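Side-chain contacts in YfkN protein (Bacillus subtilis subsp. subtilis, PDB 3GVE), which belongs to the calcineurin-like phosphoesterase family of metal-dependent proteins and holds a manganese and a magnesium ion side by side: residues Gln45-Gln48 against Lys49-Gln53; Glu198-Pro201 against Lys202-Glu206; Gln330-Gln333 against Asn334-Tyr338. All coordinates share one frame; numbering follows the deposited sequence.

Contact 1. Residues Gln45-Gln48 against Lys49-Gln53; sequences QLIQ and KHREQ
Gln-48 and Glu-52, one helical turn apart, meet through their polar ends on the exposed side of the helix: Gln-48 NE2 gives a weak hydrogen bond to Glu-52 OE2 at 3.3 Å, nearly straight at the hydrogen (170°). The amide and carboxylate planes stand 75° apart. With its CG anti to the backbone N (chi1 -175°) and the rest extended, Gln-48 stretches outward, while Glu-52 brings CG to 3.3 Å from Gln-48 O. That same carbonyl takes the backbone N-H of Glu-52. The carbonyls of Gln-45, Leu-46 and Ile-47 likewise accept hydrogen bonds from the backbone N-H groups of Lys-49, His-50 and Arg-51, the last pair at 2.9 Å between Ile-47 O and Arg-51 N. This is the regular i to i+4 pattern of helix 40-53, which lies against strands 57-61 and 286-297 of a mixed sheet in the phosphoesterase fold, Leu-46 and Ile-47 packing on Leu-287. His-50 turns its ring edge to Leu-46 O, with CD2 3.2 Å from that oxygen and near the ring plane; its NE2 is hydrogen-bonded to Glu-311, whose carboxylate also forms a salt bridge with Lys-49 NZ. Arg-51 runs alongside Ile-47, NH1 3.8 Å from Ile-47 CG2, and carries its guanidinium to Leu-99 O, where NH1 is bound. Gln-45 OE1 is satisfied by Asn-321 ND2.

Contact 2. Residues Glu198-Pro201 against Lys202-Glu206; sequences ETIP and KMKAE
A chi1 of -68° sets CG of Lys-204 opposite its own carbonyl carbon and beside Ile-200, the two side chains pointing the same way. Their meeting is a light aliphatic touch, Lys-204 CG to Ile-200 CG2 at 4.2 Å, with the same CG 3.5 Å from Ile-200 O. Beyond CG the bend at chi2 (-43°) turns the chain away, and NZ is hydrogen-bonded to Ala-208 O just past the helix. Met-203, a selenomethionine, brings CG to 3.6 Å from Thr-199 O and sends its end inward with Thr-199 onto Tyr-146 and Ile-168. Lys-202 folds back toward the preceding turn, CE 3.9 Å from Glu-198 O; its NZ remains 5.0 Å from Glu-198 OE2, and that carboxylate pairs instead with Lys-135 and Gln-190. Thr-199 O accepts from Met-203 N at 3.2 Å and weakly from Lys-202 N. Pro-201, lacking an N-H, kinks the helix where the bond to the turn before is missing, yet its carbonyl still receives Ala-205 N at 2.9 Å. The pattern is that of the last turns of an amphipathic helix, 192-205, laid on the mixed sheet at strands 146-154, 160-170 and 210-215.

Contact 3. Residues Gln330-Gln333 against Asn334-Tyr338; sequences QTHQ and NTLEY
His-332 and Leu-336 form the close apolar part of this contact: Leu-336 CG sits 4.2 Å above one face of the imidazole, displaced toward its rim, with CD1 3.9 Å from His-332 NE2. The ring is brought there by a chi1 of 172°, which places CG opposite the backbone N, and its ND1 is hydrogen-bonded to Tyr-29 OH. Tyr-27 meets the same imidazole edge-to-face. Thr-335, also buried, packs on Pro-70, Leu-71 and Tyr-74 of helix 70-85. Thr-335 OG1 donates to Thr-331 O at 2.9 Å, and Thr-335 N reaches the same oxygen at 2.8 Å from the opposite face of the carbonyl plane. One acceptor is thus gripped twice and the OG1 proton is spent inside the helix, the familiar bond of a helical threonine hydroxyl to the carbonyl four residues earlier. Here the helix is 322-340, close to the C-terminal end of the chain.

The solvent side is looser. Exposed Gln-330, bent at chi2 (51°), curls its amide toward Asn-334, and Gln-330 NE2 donates to Asn-334 OD1 at 3.0 Å. The amide planes are 46° apart, and the donor stands above the carbonyl plane of Asn-334 although OD1 lies in the amide plane of Gln-330. A water bound to Thr-331 OG1 at 2.8 Å also accepts a weak, longer bond from Asn-334 ND2.

In the fold
Each of the three contacts lies within a single helix and is partly buried; none touches another. Contact 1 lies nearest the chain's centre (about 17 Å, centre to centre) and contact 3 farthest (about 26 Å), with contacts 2 and 3 on opposite sides of it. Contacts 1 and 2 both pack on sheets, but on different ones: 45-53 on the four-strand sheet, 198-206 on the larger one. Contact 3 instead faces helix 70-85 and the loops near Tyr-29. Chemistry follows place: charged ends in contact 1 reach out to Glu-311 and Leu-99, contact 2 has light aliphatic touches, a proline kink and an outward salt bridge from Glu-198 to Lys-135, and contact 3 combines a histidine face with side-chain amide and hydroxyl bonds.

Contact 1. Residues Gln45-Gln48 against Lys49-Gln53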
ATOM      1  N   GLN A  45       4.707 -19.878  10.310  1.00 10.81           N
ATOM      2  CA  GLN A  45       4.923 -20.382  11.659  1.00 11.15           C
ATOM      3  C   GLN A  45       3.586 -20.696  12.308  1.00 11.14           C
ATOM      4  O   GLN A  45       3.479 -21.681  12.999  1.00 12.54           O
ATOM      5  CB  GLN A  45       5.741 -19.393  12.504  1.00 12.63           C
ATOM      6  CG  GLN A  45       7.121 -19.058  11.928  1.00 13.99           C
ATOM      7  CD  GLN A  45       8.105 -20.199  11.996  1.00 14.26           C
ATOM      8  OE1 GLN A  45       7.874 -21.262  11.479  1.00 14.80           O
ATOM      9  NE2 GLN A  45       9.244 -19.943  12.624  1.00 15.64           N
ATOM     10  N   LEU A  46       2.567 -19.874  12.048  1.00 11.08           N
ATOM     11  CA  LEU A  46       1.211 -20.191  12.509  1.00 12.05           C
ATOM     12  C   LEU A  46       0.657 -21.425  11.802  1.00 10.69           C
ATOM     13  O   LEU A  46      -0.031 -22.228  12.396  1.00 11.68           O
ATOM     14  CB  LEU A  46       0.247 -19.024  12.291  1.00 11.67           C
ATOM     15  CG  LEU A  46       0.552 -17.731  13.042  1.00 12.53           C
ATOM     16  CD1 LEU A  46      -0.488 -16.664  12.678  1.00 13.07           C
ATOM     17  CD2 LEU A  46       0.580 -17.958  14.550  1.00 14.27           C
ATOM     18  N   ILE A  47       0.958 -21.545  10.515  1.00 10.54           N
ATOM     19  CA  ILE A  47       0.501 -22.702   9.741  1.00 10.65           C
ATOM     20  C   ILE A  47       1.036 -23.995  10.392  1.00 10.36           C
ATOM     21  O   ILE A  47       0.308 -24.941  10.591  1.00 10.97           O
ATOM     22  CB  ILE A  47       0.928 -22.603   8.242  1.00 10.43           C
ATOM     23  CG1 ILE A  47       0.182 -21.441   7.545  1.00 10.55           C
ATOM     24  CG2 ILE A  47       0.717 -23.948   7.525  1.00 11.44           C
ATOM     25  CD1 ILE A  47       0.667 -21.097   6.152  1.00 12.09           C
ATOM     26  N   GLN A  48       2.332 -24.013  10.691  1.00 11.77           N
ATOM     27  CA  GLN A  48       2.977 -25.173  11.292  1.00 12.89           C
ATOM     28  C   GLN A  48       2.334 -25.488  12.638  1.00 12.53           C
ATOM     29  O   GLN A  48       2.017 -26.628  12.923  1.00 13.83           O
ATOM     30  CB  GLN A  48       4.481 -24.937  11.483  1.00 16.31           C
ATOM     31  CG  GLN A  48       5.194 -26.190  11.998  1.00 20.44           C
ATOM     32  CD  GLN A  48       6.679 -26.027  12.125  1.00 26.97           C
ATOM     33  OE1 GLN A  48       7.328 -25.391  11.302  1.00 29.38           O
ATOM     34  NE2 GLN A  48       7.238 -26.644  13.153  1.00 28.55           N
ATOM     35  N   LYS A  49       2.125 -24.463  13.443  1.00 13.19           N
ATOM     36  CA  LYS A  49       1.511 -24.673  14.744  1.00 14.64           C
ATOM     37  C   LYS A  49       0.119 -25.318  14.634  1.00 14.15           C
ATOM     38  O   LYS A  49      -0.190 -26.266  15.327  1.00 15.48           O
ATOM     39  CB  LYS A  49       1.412 -23.369  15.521  1.00 18.14           C
ATOM     40  CG  LYS A  49       0.630 -23.537  16.814  1.00 23.87           C
ATOM     41  CD  LYS A  49       0.691 -22.303  17.621  1.00 27.85           C
ATOM     42  CE  LYS A  49      -0.308 -21.282  17.150  1.00 29.70           C
ATOM     43  NZ  LYS A  49      -0.584 -20.328  18.233  1.00 30.54           N
ATOM     44  N   HIS A  50      -0.721 -24.788  13.749  1.00 13.47           N
ATOM     45  CA  HIS A  50      -2.062 -25.328  13.601  1.00 13.16           C
ATOM     46  C   HIS A  50      -2.055 -26.742  13.023  1.00 13.47           C
ATOM     47  O   HIS A  50      -2.827 -27.580  13.444  1.00 14.21           O
ATOM     48  CB  HIS A  50      -2.927 -24.348  12.813  1.00 13.28           C
ATOM     49  CG  HIS A  50      -3.390 -23.201  13.638  1.00 14.64           C
ATOM     50  ND1 HIS A  50      -4.552 -23.242  14.372  1.00 16.50           N
ATOM     51  CD2 HIS A  50      -2.822 -22.003  13.892  1.00 15.25           C
ATOM     52  CE1 HIS A  50      -4.685 -22.110  15.031  1.00 17.33           C
ATOM     53  NE2 HIS A  50      -3.648 -21.340  14.759  1.00 16.67           N
ATOM     54  N   ARG A  51      -1.148 -27.013  12.093  1.00 13.07           N
ATOM     55  CA  ARG A  51      -1.008 -28.359  11.555  1.00 12.73           C
ATOM     56  C   ARG A  51      -0.667 -29.362  12.668  1.00 13.08           C
ATOM     57  O   ARG A  51      -1.118 -30.484  12.636  1.00 15.31           O
ATOM     58  CB  ARG A  51       0.038 -28.413  10.432  1.00 12.10           C
ATOM     59  CG  ARG A  51      -0.506 -27.984   9.064  1.00 12.57           C
ATOM     60  CD  ARG A  51       0.561 -28.059   7.989  1.00 13.03           C
ATOM     61  NE  ARG A  51      -0.052 -28.150   6.666  1.00 12.90           N
ATOM     62  CZ  ARG A  51       0.479 -27.671   5.552  1.00 12.13           C
ATOM     63  NH1 ARG A  51       1.626 -27.021   5.569  1.00 12.69           N
ATOM     64  NH2 ARG A  51      -0.141 -27.860   4.403  1.00 12.63           N
ATOM     65  N   GLU A  52       0.126 -28.936  13.644  1.00 12.93           N
ATOM     66  CA  GLU A  52       0.482 -29.825  14.756  1.00 13.51           C
ATOM     67  C   GLU A  52      -0.712 -30.143  15.646  1.00 15.25           C
ATOM     68  O   GLU A  52      -0.706 -31.120  16.355  1.00 16.79           O
ATOM     69  CB  GLU A  52       1.591 -29.204  15.604  1.00 13.84           C
ATOM     70  CG  GLU A  52       2.920 -29.103  14.892  1.00 15.15           C
ATOM     71  CD  GLU A  52       3.906 -28.151  15.565  1.00 17.82           C
ATOM     72  OE1 GLU A  52       3.533 -27.425  16.493  1.00 19.95           O
ATOM     73  OE2 GLU A  52       5.046 -28.158  15.124  1.00 20.16           O
ATOM     74  N   GLN A  53      -1.728 -29.302  15.606  1.00 15.70           N
ATOM     75  CA  GLN A  53      -2.895 -29.488  16.448  1.00 17.40           C
ATOM     76  C   GLN A  53      -3.938 -30.435  15.876  1.00 17.75           C
ATOM     77  O   GLN A  53      -4.716 -30.994  16.624  1.00 21.01           O
ATOM     78  CB  GLN A  53      -3.531 -28.150  16.751  1.00 18.82           C
ATOM     79  CG  GLN A  53      -2.690 -27.293  17.668  1.00 21.43           C
ATOM     80  CD  GLN A  53      -3.176 -25.875  17.687  1.00 26.44           C
ATOM     81  OE1 GLN A  53      -4.274 -25.595  17.231  1.00 29.07           O
ATOM     82  NE2 GLN A  53      -2.365 -24.971  18.172  1.00 27.54           N
TER

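Contact 2. Residues Glu198-Pro201 against Lys202-Glu206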
ATOM      1  N   GLU A 198     -24.673 -21.661 -10.316  1.00 13.73           N
ATOM      2  CA  GLU A 198     -24.510 -22.474 -11.514  1.00 15.26           C
ATOM      3  C   GLU A 198     -23.604 -23.665 -11.236  1.00 15.03           C
ATOM      4  O   GLU A 198     -23.816 -24.757 -11.733  1.00 16.06           O
ATOM      5  CB  GLU A 198     -23.918 -21.583 -12.598  1.00 17.63           C
ATOM      6  CG  GLU A 198     -23.579 -22.211 -13.947  1.00 22.41           C
ATOM      7  CD  GLU A 198     -22.938 -21.181 -14.872  1.00 28.60           C
ATOM      8  OE1 GLU A 198     -23.617 -20.243 -15.284  1.00 30.25           O
ATOM      9  OE2 GLU A 198     -21.750 -21.281 -15.149  1.00 32.47           O
ATOM     10  N   THR A 199     -22.585 -23.439 -10.417  1.00 13.24           N
ATOM     11  CA  THR A 199     -21.514 -24.416 -10.246  1.00 12.93           C
ATOM     12  C   THR A 199     -21.718 -25.435  -9.112  1.00 12.48           C
ATOM     13  O   THR A 199     -21.398 -26.588  -9.262  1.00 13.97           O
ATOM     14  CB  THR A 199     -20.136 -23.709 -10.127  1.00 12.89           C
ATOM     15  OG1 THR A 199     -19.952 -22.836 -11.242  1.00 14.38           O
ATOM     16  CG2 THR A 199     -19.003 -24.726 -10.112  1.00 13.41           C
ATOM     17  N   ILE A 200     -22.232 -24.987  -7.981  1.00 12.87           N
ATOM     18  CA  ILE A 200     -22.445 -25.844  -6.829  1.00 13.04           C
ATOM     19  C   ILE A 200     -23.215 -27.150  -7.152  1.00 12.99           C
ATOM     20  O   ILE A 200     -22.855 -28.173  -6.685  1.00 12.64           O
ATOM     21  CB  ILE A 200     -23.118 -25.080  -5.682  1.00 14.09           C
ATOM     22  CG1 ILE A 200     -22.110 -24.114  -5.016  1.00 16.39           C
ATOM     23  CG2 ILE A 200     -23.695 -26.052  -4.616  1.00 14.98           C
ATOM     24  CD1 ILE A 200     -22.769 -23.012  -4.246  1.00 19.38           C
ATOM     25  N   PRO A 201     -24.291 -27.080  -7.935  1.00 14.70           N
ATOM     26  CA  PRO A 201     -25.049 -28.308  -8.253  1.00 15.74           C
ATOM     27  C   PRO A 201     -24.187 -29.370  -8.943  1.00 15.87           C
ATOM     28  O   PRO A 201     -24.346 -30.548  -8.726  1.00 16.29           O
ATOM     29  CB  PRO A 201     -26.143 -27.792  -9.190  1.00 17.00           C
ATOM     30  CG  PRO A 201     -26.386 -26.421  -8.726  1.00 17.38           C
ATOM     31  CD  PRO A 201     -25.013 -25.876  -8.377  1.00 15.76           C
ATOM     32  N   LYS A 202     -23.275 -28.921  -9.770  1.00 14.85           N
ATOM     33  CA  LYS A 202     -22.403 -29.833 -10.453  1.00 14.97           C
ATOM     34  C   LYS A 202     -21.463 -30.473  -9.463  1.00 13.77           C
ATOM     35  O   LYS A 202     -21.173 -31.628  -9.563  1.00 14.75           O
ATOM     36  CB  LYS A 202     -21.614 -29.083 -11.495  1.00 16.80           C
ATOM     37  CG  LYS A 202     -22.490 -28.368 -12.429  1.00 20.30           C
ATOM     38  CD  LYS A 202     -21.742 -28.192 -13.676  1.00 24.81           C
ATOM     39  CE  LYS A 202     -21.305 -26.806 -13.857  1.00 28.83           C
ATOM     40  NZ  LYS A 202     -22.078 -26.300 -14.995  1.00 31.45           N
HETATM   41  N   MSE A 203     -20.973 -29.684  -8.512  1.00 12.60           N
HETATM   42  CA  MSE A 203     -20.073 -30.205  -7.502  1.00 12.38           C
HETATM   43  C   MSE A 203     -20.795 -31.230  -6.647  1.00 12.59           C
HETATM   44  O   MSE A 203     -20.228 -32.263  -6.337  1.00 12.66           O
HETATM   45  CB  MSE A 203     -19.513 -29.076  -6.620  1.00 12.05           C
HETATM   46  CG  MSE A 203     -18.722 -28.027  -7.376  1.00 13.03           C
HETATM   47 SE   MSE A 203     -18.164 -26.548  -6.227  0.75 14.88          SE
HETATM   48  CE  MSE A 203     -16.767 -27.488  -5.214  1.00 13.85           C
ATOM     49  N   LYS A 204     -22.038 -30.932  -6.258  1.00 13.08           N
ATOM     50  CA  LYS A 204     -22.776 -31.905  -5.485  1.00 14.69           C
ATOM     51  C   LYS A 204     -22.996 -33.193  -6.310  1.00 15.38           C
ATOM     52  O   LYS A 204     -22.840 -34.284  -5.795  1.00 16.45           O
ATOM     53  CB  LYS A 204     -24.077 -31.282  -4.999  1.00 16.82           C
ATOM     54  CG  LYS A 204     -23.874 -30.177  -3.958  1.00 19.13           C
ATOM     55  CD  LYS A 204     -22.838 -30.553  -2.924  1.00 22.81           C
ATOM     56  CE  LYS A 204     -23.456 -31.148  -1.677  1.00 23.86           C
ATOM     57  NZ  LYS A 204     -22.478 -31.326  -0.563  1.00 21.69           N
ATOM     58  N   ALA A 205     -23.315 -33.036  -7.588  1.00 15.15           N
ATOM     59  CA  ALA A 205     -23.464 -34.221  -8.505  1.00 15.31           C
ATOM     60  C   ALA A 205     -22.228 -35.050  -8.521  1.00 16.50           C
ATOM     61  O   ALA A 205     -22.345 -36.324  -8.549  1.00 17.25           O
ATOM     62  CB  ALA A 205     -23.842 -33.709  -9.905  1.00 16.65           C
ATOM     63  N   GLU A 206     -21.049 -34.444  -8.605  1.00 16.26           N
ATOM     64  CA  GLU A 206     -19.798 -35.169  -8.594  1.00 17.04           C
ATOM     65  C   GLU A 206     -19.351 -35.660  -7.224  1.00 16.76           C
ATOM     66  O   GLU A 206     -18.217 -36.224  -7.123  1.00 19.01           O
ATOM     67  CB  GLU A 206     -18.697 -34.354  -9.313  1.00 17.27           C
ATOM     68  CG  GLU A 206     -19.063 -33.950 -10.723  1.00 18.90           C
ATOM     69  CD  GLU A 206     -19.248 -35.170 -11.671  1.00 20.55           C
ATOM     70  OE1 GLU A 206     -18.721 -36.268 -11.348  1.00 20.24           O
ATOM     71  OE2 GLU A 206     -19.905 -34.976 -12.742  1.00 22.11           O
TER

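Contact 3. Residues Gln330-Gln333 against Asn334-Tyr338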
ATOM      1  N   GLN A 330      17.070 -17.269  -2.898  1.00 13.25           N
ATOM      2  CA  GLN A 330      17.776 -16.836  -4.113  1.00 14.31           C
ATOM      3  C   GLN A 330      16.979 -15.755  -4.840  1.00 12.93           C
ATOM      4  O   GLN A 330      17.516 -14.773  -5.276  1.00 12.79           O
ATOM      5  CB  GLN A 330      18.081 -18.000  -5.059  1.00 16.95           C
ATOM      6  CG  GLN A 330      19.064 -17.612  -6.176  1.00 21.32           C
ATOM      7  CD  GLN A 330      20.324 -16.945  -5.621  1.00 24.52           C
ATOM      8  OE1 GLN A 330      21.053 -17.548  -4.849  1.00 26.59           O
ATOM      9  NE2 GLN A 330      20.550 -15.682  -5.980  1.00 24.53           N
ATOM     10  N   THR A 331      15.678 -15.968  -4.954  1.00 11.92           N
ATOM     11  CA  THR A 331      14.808 -14.982  -5.594  1.00 12.17           C
ATOM     12  C   THR A 331      14.801 -13.660  -4.826  1.00 12.40           C
ATOM     13  O   THR A 331      14.837 -12.600  -5.398  1.00 12.78           O
ATOM     14  CB  THR A 331      13.363 -15.506  -5.691  1.00 12.99           C
ATOM     15  OG1 THR A 331      13.347 -16.716  -6.447  1.00 14.30           O
ATOM     16  CG2 THR A 331      12.458 -14.475  -6.369  1.00 13.27           C
ATOM     17  N   HIS A 332      14.726 -13.766  -3.514  1.00 12.65           N
ATOM     18  CA  HIS A 332      14.786 -12.599  -2.649  1.00 12.52           C
ATOM     19  C   HIS A 332      16.090 -11.820  -2.856  1.00 12.31           C
ATOM     20  O   HIS A 332      16.067 -10.622  -3.012  1.00 13.26           O
ATOM     21  CB  HIS A 332      14.608 -13.043  -1.202  1.00 11.79           C
ATOM     22  CG  HIS A 332      14.835 -11.956  -0.202  1.00 12.16           C
ATOM     23  ND1 HIS A 332      14.025 -10.847  -0.093  1.00 12.44           N
ATOM     24  CD2 HIS A 332      15.803 -11.808   0.726  1.00 13.20           C
ATOM     25  CE1 HIS A 332      14.477 -10.073   0.872  1.00 12.61           C
ATOM     26  NE2 HIS A 332      15.552 -10.636   1.387  1.00 12.32           N
ATOM     27  N   GLN A 333      17.212 -12.530  -2.895  1.00 12.83           N
ATOM     28  CA  GLN A 333      18.508 -11.870  -3.127  1.00 13.77           C
ATOM     29  C   GLN A 333      18.594 -11.258  -4.518  1.00 13.63           C
ATOM     30  O   GLN A 333      19.123 -10.176  -4.674  1.00 14.19           O
ATOM     31  CB  GLN A 333      19.668 -12.823  -2.848  1.00 14.68           C
ATOM     32  CG  GLN A 333      19.734 -13.176  -1.375  1.00 16.72           C
ATOM     33  CD  GLN A 333      20.853 -14.101  -1.030  1.00 18.36           C
ATOM     34  OE1 GLN A 333      21.723 -14.361  -1.843  1.00 19.61           O
ATOM     35  NE2 GLN A 333      20.842 -14.592   0.187  1.00 19.38           N
ATOM     36  N   ASN A 334      18.019 -11.924  -5.508  1.00 14.04           N
ATOM     37  CA  ASN A 334      17.947 -11.365  -6.851  1.00 14.25           C
ATOM     38  C   ASN A 334      17.077 -10.113  -6.891  1.00 13.43           C
ATOM     39  O   ASN A 334      17.343  -9.170  -7.613  1.00 14.73           O
ATOM     40  CB  ASN A 334      17.418 -12.411  -7.850  1.00 16.16           C
ATOM     41  CG  ASN A 334      18.394 -13.560  -8.075  1.00 18.23           C
ATOM     42  OD1 ASN A 334      19.551 -13.489  -7.706  1.00 19.54           O
ATOM     43  ND2 ASN A 334      17.911 -14.617  -8.677  1.00 19.83           N
ATOM     44  N   THR A 335      16.011 -10.127  -6.099  1.00 13.30           N
ATOM     45  CA  THR A 335      15.134  -8.973  -5.991  1.00 13.43           C
ATOM     46  C   THR A 335      15.846  -7.776  -5.338  1.00 14.31           C
ATOM     47  O   THR A 335      15.692  -6.654  -5.771  1.00 15.19           O
ATOM     48  CB  THR A 335      13.832  -9.337  -5.245  1.00 12.90           C
ATOM     49  OG1 THR A 335      13.132 -10.322  -6.006  1.00 13.12           O
ATOM     50  CG2 THR A 335      12.927  -8.127  -5.074  1.00 12.94           C
ATOM     51  N   LEU A 336      16.609  -8.039  -4.291  1.00 14.63           N
ATOM     52  CA  LEU A 336      17.398  -6.978  -3.683  1.00 13.86           C
ATOM     53  C   LEU A 336      18.309  -6.325  -4.726  1.00 15.22           C
ATOM     54  O   LEU A 336      18.407  -5.127  -4.778  1.00 15.82           O
ATOM     55  CB  LEU A 336      18.234  -7.522  -2.535  1.00 14.04           C
ATOM     56  CG  LEU A 336      17.510  -8.012  -1.288  1.00 14.20           C
ATOM     57  CD1 LEU A 336      18.496  -8.648  -0.327  1.00 15.00           C
ATOM     58  CD2 LEU A 336      16.707  -6.925  -0.578  1.00 15.60           C
ATOM     59  N   GLU A 337      18.957  -7.127  -5.560  1.00 16.20           N
ATOM     60  CA  GLU A 337      19.850  -6.595  -6.586  1.00 18.33           C
ATOM     61  C   GLU A 337      19.049  -5.745  -7.560  1.00 17.79           C
ATOM     62  O   GLU A 337      19.447  -4.666  -7.957  1.00 17.62           O
ATOM     63  CB  GLU A 337      20.549  -7.742  -7.308  1.00 22.18           C
ATOM     64  CG  GLU A 337      21.564  -7.326  -8.364  1.00 27.26           C
ATOM     65  CD  GLU A 337      22.300  -8.503  -8.999  1.00 32.36           C
ATOM     66  OE1 GLU A 337      23.497  -8.355  -9.318  1.00 33.57           O
ATOM     67  OE2 GLU A 337      21.698  -9.569  -9.207  1.00 35.00           O
ATOM     68  N   TYR A 338      17.892  -6.262  -7.941  1.00 17.22           N
ATOM     69  CA  TYR A 338      16.996  -5.591  -8.868  1.00 18.04           C
ATOM     70  C   TYR A 338      16.548  -4.223  -8.344  1.00 18.80           C
ATOM     71  O   TYR A 338      16.522  -3.243  -9.076  1.00 19.69           O
ATOM     72  CB  TYR A 338      15.790  -6.500  -9.132  1.00 18.34           C
ATOM     73  CG  TYR A 338      14.577  -5.816  -9.703  1.00 17.04           C
ATOM     74  CD1 TYR A 338      14.587  -5.279 -10.970  1.00 15.36           C
ATOM     75  CD2 TYR A 338      13.418  -5.724  -8.970  1.00 17.78           C
ATOM     76  CE1 TYR A 338      13.469  -4.652 -11.479  1.00 15.82           C
ATOM     77  CE2 TYR A 338      12.325  -5.112  -9.456  1.00 17.35           C
ATOM     78  CZ  TYR A 338      12.332  -4.576 -10.705  1.00 16.95           C
ATOM     79  OH  TYR A 338      11.203  -3.959 -11.177  1.00 17.95           O
TER
HETATM   80  O   HOH W   1      15.106 -16.471  -8.674  1.00 27.89           O